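Local coordinates for CYTH domain-containing protein (Pyrococcus horikoshii, PDB 2EEN) that is of unknown function but belongs to the CYTH family, whose members probably act on triphosphate-bearing substrates inside an antiparallel beta tunnel, at residues Asp144-Pro147 with Glu148-Lys152; Tyr114-Glu117 with Lys118-Ile122; Ser169-Glu172 with Leu173-Lys177. One frame throughout, in Å; residues are numbered along the deposited sequence.

Interaction 1 of 3, residues Asp144-Pro147 with Glu148-Lys152; sequences DEIP and EAVEK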
ATOM      1  N   ASP A 144      -7.026   3.181 -27.004  1.00 26.73           N
ATOM      2  CA  ASP A 144      -6.984   3.638 -28.389  1.00 27.39           C
ATOM      3  C   ASP A 144      -7.253   5.138 -28.519  1.00 27.41           C
ATOM      4  O   ASP A 144      -7.162   5.722 -29.593  1.00 28.59           O
ATOM      5  CB  ASP A 144      -8.016   2.845 -29.197  1.00 28.14           C
ATOM      6  CG  ASP A 144      -7.367   1.570 -29.725  1.00 29.35           C
ATOM      7  OD1 ASP A 144      -6.324   1.681 -30.372  1.00 29.93           O
ATOM      8  OD2 ASP A 144      -7.901   0.491 -29.484  1.00 30.67           O
ATOM      9  N   GLU A 145      -7.650   5.751 -27.385  1.00 27.49           N
ATOM     10  CA  GLU A 145      -7.828   7.196 -27.376  1.00 27.71           C
ATOM     11  C   GLU A 145      -6.522   7.925 -27.033  1.00 25.94           C
ATOM     12  O   GLU A 145      -6.424   9.136 -27.119  1.00 23.48           O
ATOM     13  CB  GLU A 145      -8.906   7.536 -26.349  1.00 29.30           C
ATOM     14  CG  GLU A 145     -10.252   6.894 -26.689  1.00 32.42           C
ATOM     15  CD  GLU A 145     -11.271   7.277 -25.637  1.00 34.69           C
ATOM     16  OE1 GLU A 145     -11.003   7.084 -24.461  1.00 35.21           O
ATOM     17  OE2 GLU A 145     -12.349   7.742 -26.010  1.00 37.59           O
ATOM     18  N   ILE A 146      -5.503   7.144 -26.606  1.00 23.65           N
ATOM     19  CA  ILE A 146      -4.230   7.760 -26.212  1.00 23.84           C
ATOM     20  C   ILE A 146      -3.545   8.498 -27.372  1.00 25.21           C
ATOM     21  O   ILE A 146      -3.070   9.619 -27.246  1.00 24.15           O
ATOM     22  CB  ILE A 146      -3.308   6.655 -25.695  1.00 23.03           C
ATOM     23  CG1 ILE A 146      -3.814   6.127 -24.349  1.00 23.32           C
ATOM     24  CG2 ILE A 146      -1.887   7.211 -25.482  1.00 25.16           C
ATOM     25  CD1 ILE A 146      -2.936   4.999 -23.809  1.00 20.40           C
ATOM     26  N   PRO A 147      -3.468   7.881 -28.565  1.00 25.13           N
ATOM     27  CA  PRO A 147      -2.820   8.560 -29.689  1.00 25.27           C
ATOM     28  C   PRO A 147      -3.353   9.967 -29.957  1.00 23.77           C
ATOM     29  O   PRO A 147      -2.575  10.903 -30.115  1.00 25.08           O
ATOM     30  CB  PRO A 147      -3.064   7.598 -30.849  1.00 26.54           C
ATOM     31  CG  PRO A 147      -2.990   6.264 -30.169  1.00 26.18           C
ATOM     32  CD  PRO A 147      -3.831   6.498 -28.931  1.00 25.37           C
ATOM     33  N   GLU A 148      -4.674  10.114 -30.001  1.00 24.92           N
ATOM     34  CA  GLU A 148      -5.289  11.421 -30.243  1.00 26.79           C
ATOM     35  C   GLU A 148      -4.904  12.418 -29.152  1.00 26.24           C
ATOM     36  O   GLU A 148      -4.541  13.563 -29.439  1.00 23.60           O
ATOM     37  CB  GLU A 148      -6.817  11.303 -30.277  1.00 30.40           C
ATOM     38  CG  GLU A 148      -7.375  10.448 -31.399  1.00 37.78           C
ATOM     39  CD  GLU A 148      -8.880  10.258 -31.286  1.00 40.72           C
ATOM     40  OE1 GLU A 148      -9.619  11.263 -31.389  1.00 42.05           O
ATOM     41  OE2 GLU A 148      -9.325   9.105 -31.088  1.00 41.74           O
ATOM     42  N   ALA A 149      -4.999  11.977 -27.900  1.00 22.62           N
ATOM     43  CA  ALA A 149      -4.667  12.831 -26.763  1.00 21.73           C
ATOM     44  C   ALA A 149      -3.207  13.260 -26.808  1.00 19.88           C
ATOM     45  O   ALA A 149      -2.885  14.408 -26.521  1.00 20.06           O
ATOM     46  CB  ALA A 149      -4.953  12.104 -25.454  1.00 20.96           C
ATOM     47  N   VAL A 150      -2.325  12.330 -27.158  1.00 19.58           N
ATOM     48  CA  VAL A 150      -0.910  12.640 -27.235  1.00 21.13           C
ATOM     49  C   VAL A 150      -0.687  13.735 -28.267  1.00 21.72           C
ATOM     50  O   VAL A 150       0.049  14.682 -28.025  1.00 20.65           O
ATOM     51  CB  VAL A 150      -0.074  11.395 -27.612  1.00 20.39           C
ATOM     52  CG1 VAL A 150       1.358  11.805 -27.936  1.00 21.89           C
ATOM     53  CG2 VAL A 150      -0.085  10.399 -26.458  1.00 22.43           C
ATOM     54  N   GLU A 151      -1.337  13.609 -29.419  1.00 23.91           N
ATOM     55  CA  GLU A 151      -1.193  14.607 -30.470  1.00 24.02           C
ATOM     56  C   GLU A 151      -1.665  15.969 -29.973  1.00 21.80           C
ATOM     57  O   GLU A 151      -1.023  16.992 -30.216  1.00 21.44           O
ATOM     58  CB  GLU A 151      -2.001  14.193 -31.703  1.00 26.89           C
ATOM     59  CG  GLU A 151      -1.627  12.820 -32.240  1.00 33.45           C
ATOM     60  CD  GLU A 151      -2.375  12.455 -33.509  1.00 36.61           C
ATOM     61  OE1 GLU A 151      -3.614  12.622 -33.544  1.00 39.19           O
ATOM     62  OE2 GLU A 151      -1.723  11.992 -34.470  1.00 39.51           O
ATOM     63  N   LYS A 152      -2.782  15.972 -29.259  1.00 19.61           N
ATOM     64  CA  LYS A 152      -3.343  17.204 -28.727  1.00 20.18           C
ATOM     65  C   LYS A 152      -2.394  17.850 -27.723  1.00 19.67           C
ATOM     66  O   LYS A 152      -2.132  19.052 -27.780  1.00 19.97           O
ATOM     67  CB  LYS A 152      -4.679  16.902 -28.054  1.00 20.94           C
ATOM     68  CG  LYS A 152      -5.306  18.078 -27.366  1.00 25.27           C
ATOM     69  CD  LYS A 152      -6.508  17.625 -26.572  1.00 28.55           C
ATOM     70  CE  LYS A 152      -7.177  18.792 -25.902  1.00 30.70           C
ATOM     71  NZ  LYS A 152      -7.778  19.727 -26.895  1.00 34.12           N
TER
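Ile-146 and Val-150, one helical turn apart, meet through their gamma methyls, CG2 of Ile-146 standing 3.8 Å from CG2 of Val-150. The two branches cross at a slant instead of lying along each other. Val-150 holds CG1 anti to its own backbone N (chi1 170°), which leaves CG2 beside the backbone N, facing the preceding turn, where it also sits 3.2 Å from the carbonyl oxygen of Ile-146. That same oxygen takes the N-H of Val-150 in a short bond, Val-150 N to Ile-146 O 2.8 Å, with the donor nearly in line with the C=O. The bonds before and after it are longer and come to their carbonyls more obliquely: Ala-149 N reaches Glu-145 O at 3.3 Å, and Glu-151 N reaches Pro-147 O at 3.1 Å with the donor tilted 22° from the carbonyl plane. CG of Glu-151 also lies 3.0 Å from Pro-147 O, alongside the helix, while its carboxylate belongs to the exposed side with Pro-147 and Glu-148. Pro-147, in the first turn, has no N-H to offer, and a proline costs no helical bond there. The carboxylate of Glu-145 is turned back along the chain, its OE1 accepting from the backbone N of Glu-142.

Further out, the apolar side is covered by the sheet: Val-4 touches Ile-146, Ala-149 and Val-150, and Leu-6 adds to Val-150, both from strand 3-9. Ile-71 and Thr-77, in loops, close over Ile-146. This is the opening turn of an amphipathic helix, 146-160, packed by its apolar stripe against strand 3-9, an outermost strand of the antiparallel CYTH sheet within this chain.

Interaction 2 of 3, residues Tyr114-Glu117 with Lys118-Ile122; sequences YYVE and KGVTI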
ATOM      1  N   TYR A 114      -0.640  24.450 -13.797  1.00 12.83           N
ATOM      2  CA  TYR A 114      -1.433  25.408 -14.555  1.00 14.27           C
ATOM      3  C   TYR A 114      -2.597  24.744 -15.260  1.00 13.04           C
ATOM      4  O   TYR A 114      -2.474  23.646 -15.795  1.00 16.24           O
ATOM      5  CB  TYR A 114      -0.552  26.110 -15.595  1.00 13.48           C
ATOM      6  CG  TYR A 114       0.461  27.014 -14.964  1.00 17.24           C
ATOM      7  CD1 TYR A 114       1.647  26.499 -14.432  1.00 15.75           C
ATOM      8  CD2 TYR A 114       0.198  28.375 -14.798  1.00 17.58           C
ATOM      9  CE1 TYR A 114       2.534  27.312 -13.747  1.00 18.35           C
ATOM     10  CE2 TYR A 114       1.083  29.196 -14.109  1.00 19.90           C
ATOM     11  CZ  TYR A 114       2.247  28.654 -13.584  1.00 19.31           C
ATOM     12  OH  TYR A 114       3.113  29.451 -12.869  1.00 25.37           O
ATOM     13  N   TYR A 115      -3.741  25.421 -15.251  1.00 13.86           N
ATOM     14  CA  TYR A 115      -4.938  24.925 -15.913  1.00 13.94           C
ATOM     15  C   TYR A 115      -4.866  25.282 -17.399  1.00 14.19           C
ATOM     16  O   TYR A 115      -4.735  26.448 -17.748  1.00 15.26           O
ATOM     17  CB  TYR A 115      -6.174  25.590 -15.302  1.00 15.54           C
ATOM     18  CG  TYR A 115      -7.472  25.218 -15.983  1.00 14.35           C
ATOM     19  CD1 TYR A 115      -8.197  24.099 -15.583  1.00 16.92           C
ATOM     20  CD2 TYR A 115      -7.978  25.990 -17.028  1.00 16.20           C
ATOM     21  CE1 TYR A 115      -9.400  23.761 -16.204  1.00 17.10           C
ATOM     22  CE2 TYR A 115      -9.179  25.655 -17.657  1.00 15.19           C
ATOM     23  CZ  TYR A 115      -9.879  24.546 -17.238  1.00 15.94           C
ATOM     24  OH  TYR A 115     -11.067  24.225 -17.851  1.00 19.43           O
ATOM     25  N   VAL A 116      -4.940  24.281 -18.274  1.00 13.80           N
ATOM     26  CA  VAL A 116      -4.894  24.533 -19.715  1.00 14.12           C
ATOM     27  C   VAL A 116      -6.307  24.544 -20.270  1.00 15.46           C
ATOM     28  O   VAL A 116      -6.742  25.522 -20.882  1.00 17.19           O
ATOM     29  CB  VAL A 116      -4.068  23.460 -20.435  1.00 15.17           C
ATOM     30  CG1 VAL A 116      -4.142  23.655 -21.950  1.00 19.69           C
ATOM     31  CG2 VAL A 116      -2.635  23.546 -19.969  1.00 16.82           C
ATOM     32  N   GLU A 117      -7.007  23.437 -20.070  1.00 14.92           N
ATOM     33  CA  GLU A 117      -8.392  23.312 -20.493  1.00 18.14           C
ATOM     34  C   GLU A 117      -9.021  22.235 -19.638  1.00 16.53           C
ATOM     35  O   GLU A 117      -8.362  21.670 -18.768  1.00 15.24           O
ATOM     36  CB  GLU A 117      -8.504  22.995 -21.987  1.00 22.85           C
ATOM     37  CG  GLU A 117      -7.639  21.878 -22.492  1.00 29.78           C
ATOM     38  CD  GLU A 117      -7.686  21.787 -24.008  1.00 33.45           C
ATOM     39  OE1 GLU A 117      -7.141  22.688 -24.686  1.00 37.22           O
ATOM     40  OE2 GLU A 117      -8.283  20.823 -24.518  1.00 36.93           O
ATOM     41  N   LYS A 118     -10.296  21.952 -19.852  1.00 16.68           N
ATOM     42  CA  LYS A 118     -10.938  20.968 -19.009  1.00 18.37           C
ATOM     43  C   LYS A 118     -10.201  19.641 -19.044  1.00 17.62           C
ATOM     44  O   LYS A 118     -10.028  19.038 -20.100  1.00 18.72           O
ATOM     45  CB  LYS A 118     -12.390  20.768 -19.424  1.00 20.54           C
ATOM     46  CG  LYS A 118     -13.138  19.850 -18.481  1.00 21.85           C
ATOM     47  CD  LYS A 118     -14.608  19.767 -18.835  1.00 22.80           C
ATOM     48  CE  LYS A 118     -15.336  18.848 -17.879  1.00 22.63           C
ATOM     49  NZ  LYS A 118     -14.888  17.439 -18.039  1.00 23.47           N
ATOM     50  N   GLY A 119      -9.749  19.207 -17.876  1.00 17.90           N
ATOM     51  CA  GLY A 119      -9.055  17.938 -17.785  1.00 17.05           C
ATOM     52  C   GLY A 119      -7.634  17.933 -18.302  1.00 19.13           C
ATOM     53  O   GLY A 119      -7.025  16.869 -18.395  1.00 19.21           O
ATOM     54  N   VAL A 120      -7.103  19.103 -18.643  1.00 15.48           N
ATOM     55  CA  VAL A 120      -5.726  19.186 -19.137  1.00 15.83           C
ATOM     56  C   VAL A 120      -4.932  20.143 -18.265  1.00 15.39           C
ATOM     57  O   VAL A 120      -5.314  21.306 -18.091  1.00 15.26           O
ATOM     58  CB  VAL A 120      -5.662  19.674 -20.585  1.00 15.11           C
ATOM     59  CG1 VAL A 120      -4.213  19.659 -21.064  1.00 15.71           C
ATOM     60  CG2 VAL A 120      -6.525  18.779 -21.477  1.00 18.30           C
ATOM     61  N   THR A 121      -3.825  19.644 -17.722  1.00 14.28           N
ATOM     62  CA  THR A 121      -2.985  20.434 -16.843  1.00 15.19           C
ATOM     63  C   THR A 121      -1.524  20.425 -17.274  1.00 15.79           C
ATOM     64  O   THR A 121      -1.021  19.424 -17.773  1.00 15.48           O
ATOM     65  CB  THR A 121      -3.065  19.892 -15.395  1.00 19.98           C
ATOM     66  OG1 THR A 121      -4.436  19.855 -14.979  1.00 25.26           O
ATOM     67  CG2 THR A 121      -2.276  20.779 -14.439  1.00 23.07           C
ATOM     68  N   ILE A 122      -0.858  21.552 -17.070  1.00 14.89           N
ATOM     69  CA  ILE A 122       0.557  21.682 -17.392  1.00 13.96           C
ATOM     70  C   ILE A 122       1.318  21.923 -16.101  1.00 15.34           C
ATOM     71  O   ILE A 122       0.844  22.634 -15.219  1.00 15.12           O
ATOM     72  CB  ILE A 122       0.808  22.878 -18.335  1.00 16.27           C
ATOM     73  CG1 ILE A 122       0.680  22.420 -19.783  1.00 17.78           C
ATOM     74  CG2 ILE A 122       2.192  23.492 -18.076  1.00 17.44           C
ATOM     75  CD1 ILE A 122       0.721  23.561 -20.763  1.00 16.43           C
TER
HETATM   76  O   HOH W   1     -10.618  19.514 -22.724  1.00 29.40           O
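A tight beta hairpin joins strands 102-117 and 120-127, turning through a type II turn from Glu-117 to Val-120 with a classic bulge beside it. Val-116 and Glu-117 both face Val-120, whose carbonyl oxygen accepts from Val-116 N at 3.0 Å and, weakly, from Glu-117 N. The turn is closed by Val-120 N to Glu-117 O, 2.9 Å, the donor 46° out of the carbonyl plane. Gly-119 takes the positive phi (75°) of the turn. Beyond the bulge, Tyr-114 and Ile-122 form a hydrogen-bonded pair, N of Tyr-114 to O of Ile-122 at 2.7 Å. Among the side chains, CG2 of Val-116 presses on CD1 of Ile-122 at 3.4 Å, tighter than usual, and helix 146-160 covers both through Ile-156. Glu-117 places CG between its backbone N and carbonyl carbon (chi1 49°), which lays the chain alongside Val-120, CG to CG2 3.4 Å. Its OE2 meets Lys-152 in a salt bridge and takes a water, which also donates to Lys-118 O. Tyr-114 meets the ring of Phe-24 and packs on Val-18 of helix 12-19. A type II turn flanked by a classic bulge closes this beta hairpin of the antiparallel CYTH sheet.

Interaction 3 of 3, residues Ser169-Glu172 with Leu173-Lys177; sequences SYLE and LLLEK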
ATOM      1  N   SER A 169      11.779   8.913 -17.464  1.00 19.61           N
ATOM      2  CA  SER A 169      11.355   9.479 -16.199  1.00 19.24           C
ATOM      3  C   SER A 169      12.520  10.220 -15.567  1.00 18.00           C
ATOM      4  O   SER A 169      13.685  10.002 -15.925  1.00 17.70           O
ATOM      5  CB  SER A 169      10.918   8.363 -15.260  1.00 19.81           C
ATOM      6  OG  SER A 169      11.995   7.470 -15.025  1.00 20.57           O
ATOM      7  N   TYR A 170      12.209  11.096 -14.620  1.00 16.95           N
ATOM      8  CA  TYR A 170      13.264  11.821 -13.932  1.00 16.09           C
ATOM      9  C   TYR A 170      14.170  10.801 -13.257  1.00 16.72           C
ATOM     10  O   TYR A 170      15.387  10.978 -13.210  1.00 16.07           O
ATOM     11  CB  TYR A 170      12.679  12.763 -12.883  1.00 16.25           C
ATOM     12  CG  TYR A 170      11.857  13.879 -13.471  1.00 16.04           C
ATOM     13  CD1 TYR A 170      12.343  14.640 -14.537  1.00 16.42           C
ATOM     14  CD2 TYR A 170      10.602  14.191 -12.956  1.00 16.56           C
ATOM     15  CE1 TYR A 170      11.599  15.679 -15.073  1.00 16.77           C
ATOM     16  CE2 TYR A 170       9.850  15.230 -13.484  1.00 15.12           C
ATOM     17  CZ  TYR A 170      10.351  15.969 -14.540  1.00 17.40           C
ATOM     18  OH  TYR A 170       9.602  16.989 -15.062  1.00 17.71           O
ATOM     19  N   LEU A 171      13.572   9.733 -12.737  1.00 16.94           N
ATOM     20  CA  LEU A 171      14.338   8.684 -12.076  1.00 18.12           C
ATOM     21  C   LEU A 171      15.379   8.113 -13.031  1.00 18.28           C
ATOM     22  O   LEU A 171      16.556   8.006 -12.683  1.00 18.85           O
ATOM     23  CB  LEU A 171      13.417   7.557 -11.604  1.00 19.07           C
ATOM     24  CG  LEU A 171      14.128   6.313 -11.058  1.00 18.33           C
ATOM     25  CD1 LEU A 171      14.928   6.688  -9.820  1.00 18.74           C
ATOM     26  CD2 LEU A 171      13.104   5.233 -10.730  1.00 19.89           C
ATOM     27  N   GLU A 172      14.943   7.745 -14.230  1.00 17.09           N
ATOM     28  CA  GLU A 172      15.855   7.179 -15.222  1.00 18.32           C
ATOM     29  C   GLU A 172      16.955   8.157 -15.602  1.00 16.80           C
ATOM     30  O   GLU A 172      18.115   7.774 -15.772  1.00 15.64           O
ATOM     31  CB  GLU A 172      15.080   6.767 -16.472  1.00 19.79           C
ATOM     32  CG  GLU A 172      14.190   5.560 -16.269  1.00 24.90           C
ATOM     33  CD  GLU A 172      13.343   5.249 -17.489  1.00 30.72           C
ATOM     34  OE1 GLU A 172      12.474   6.074 -17.842  1.00 32.15           O
ATOM     35  OE2 GLU A 172      13.549   4.178 -18.099  1.00 34.65           O
ATOM     36  N   LEU A 173      16.582   9.419 -15.750  1.00 14.69           N
ATOM     37  CA  LEU A 173      17.536  10.452 -16.111  1.00 15.66           C
ATOM     38  C   LEU A 173      18.561  10.624 -15.000  1.00 15.25           C
ATOM     39  O   LEU A 173      19.755  10.765 -15.265  1.00 15.61           O
ATOM     40  CB  LEU A 173      16.803  11.774 -16.365  1.00 17.01           C
ATOM     41  CG  LEU A 173      15.913  11.762 -17.608  1.00 17.75           C
ATOM     42  CD1 LEU A 173      15.116  13.045 -17.675  1.00 17.33           C
ATOM     43  CD2 LEU A 173      16.770  11.600 -18.859  1.00 20.06           C
ATOM     44  N   LEU A 174      18.102  10.602 -13.754  1.00 15.71           N
ATOM     45  CA  LEU A 174      19.031  10.763 -12.647  1.00 14.97           C
ATOM     46  C   LEU A 174      19.923   9.533 -12.499  1.00 16.05           C
ATOM     47  O   LEU A 174      21.096   9.665 -12.178  1.00 16.91           O
ATOM     48  CB  LEU A 174      18.278  11.052 -11.346  1.00 16.04           C
ATOM     49  CG  LEU A 174      17.739  12.486 -11.266  1.00 16.42           C
ATOM     50  CD1 LEU A 174      16.622  12.580 -10.234  1.00 17.34           C
ATOM     51  CD2 LEU A 174      18.880  13.437 -10.930  1.00 16.83           C
ATOM     52  N   LEU A 175      19.381   8.348 -12.754  1.00 15.89           N
ATOM     53  CA  LEU A 175      20.181   7.129 -12.623  1.00 17.24           C
ATOM     54  C   LEU A 175      21.311   7.079 -13.632  1.00 19.11           C
ATOM     55  O   LEU A 175      22.387   6.531 -13.357  1.00 20.28           O
ATOM     56  CB  LEU A 175      19.296   5.890 -12.771  1.00 18.05           C
ATOM     57  CG  LEU A 175      18.385   5.621 -11.569  1.00 20.44           C
ATOM     58  CD1 LEU A 175      17.569   4.360 -11.819  1.00 23.08           C
ATOM     59  CD2 LEU A 175      19.226   5.475 -10.306  1.00 23.67           C
ATOM     60  N   GLU A 176      21.072   7.655 -14.801  1.00 18.37           N
ATOM     61  CA  GLU A 176      22.083   7.679 -15.846  1.00 21.19           C
ATOM     62  C   GLU A 176      23.289   8.487 -15.390  1.00 22.44           C
ATOM     63  O   GLU A 176      24.423   8.190 -15.763  1.00 23.98           O
ATOM     64  CB  GLU A 176      21.522   8.313 -17.117  1.00 24.73           C
ATOM     65  CG  GLU A 176      20.510   7.478 -17.863  1.00 32.77           C
ATOM     66  CD  GLU A 176      20.020   8.173 -19.119  1.00 37.76           C
ATOM     67  OE1 GLU A 176      20.871   8.662 -19.896  1.00 40.32           O
ATOM     68  OE2 GLU A 176      18.790   8.229 -19.334  1.00 41.26           O
ATOM     69  N   LYS A 177      23.032   9.503 -14.573  1.00 21.93           N
ATOM     70  CA  LYS A 177      24.080  10.389 -14.078  1.00 23.80           C
ATOM     71  C   LYS A 177      24.744   9.938 -12.780  1.00 24.72           C
ATOM     72  O   LYS A 177      25.519  10.682 -12.181  1.00 24.58           O
ATOM     73  CB  LYS A 177      23.505  11.798 -13.923  1.00 25.20           C
ATOM     74  CG  LYS A 177      23.065  12.399 -15.252  1.00 28.15           C
ATOM     75  CD  LYS A 177      22.362  13.728 -15.076  1.00 29.02           C
ATOM     76  CE  LYS A 177      21.960  14.315 -16.421  1.00 32.45           C
ATOM     77  NZ  LYS A 177      23.144  14.638 -17.267  1.00 33.93           N
TER
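Leu-171 and Leu-175 form the apolar contact one turn apart, CD1 of Leu-171 lying 4.0 Å from CG of Leu-175 as the two side chains cross at an angle. Leu-175 CG also sits 3.2 Å from the carbonyl oxygen of Leu-171, which accepts the N-H of Leu-175 at 2.8 Å. Both leucines rest on strand 102-117, but the buried Tyr-170 and Leu-173, with Leu-174, make the tighter side: Leu-130 touches all three, and Phe-133 meets the Tyr-170 ring edge-to-face. Lys-7 makes a cation-pi contact with the Tyr-170 ring, whose hydroxyl is hydrogen-bonded to Asp-125. Helix 170-176 thus packs on strands 102-117 and 131-139 on the concave side of the sheet, consistent with a C-terminal helix within the CYTH tunnel.

The start of the helix is closed by a capping box. Ser-169, the N-cap, accepts from Glu-172 N through OG at 3.1 Å; in return OE1 of Glu-172 takes the backbone N of Ser-169 at 2.9 Å on its anti lone pair, and the Ser-169 OG from 24° out of the carboxylate plane. With CG of Glu-172 anti to the carbonyl carbon (chi1 -70°), the extended chain runs back toward Ser-169, putting OE1 within reach of both donors. An alanine in place of Glu-172 is likely to leave the N-H and the hydroxyl of Ser-169 without their shared acceptor, half of the capping box lost.

Glu-176 lies on the looser, solvent side: its N-H bond to Glu-172 O is bent, 145° at the hydrogen, and its exposed carboxylate turns to Arg-168 in a salt bridge.

Interactions 1 and 2 are coupled directly: NZ of Lys-152 reaches OE2 of Glu-117 at 2.7 Å, a salt bridge between helix 146-160 and the hairpin end, although their centres are 16 Å apart. Further along, the same helix covers the hairpin's apolar residues. Interaction 3 stands apart, its centre about 26 Å from each of the others; its nearest atoms are about 15 Å from interaction 1 and about 10 Å from interaction 2, which lies on the opposite side of the chain's centre. Strand 102-117 connects them, carrying interaction 2 at its end while its earlier residues receive helix 170-176. The two helices thus pack on different parts of the same sheet.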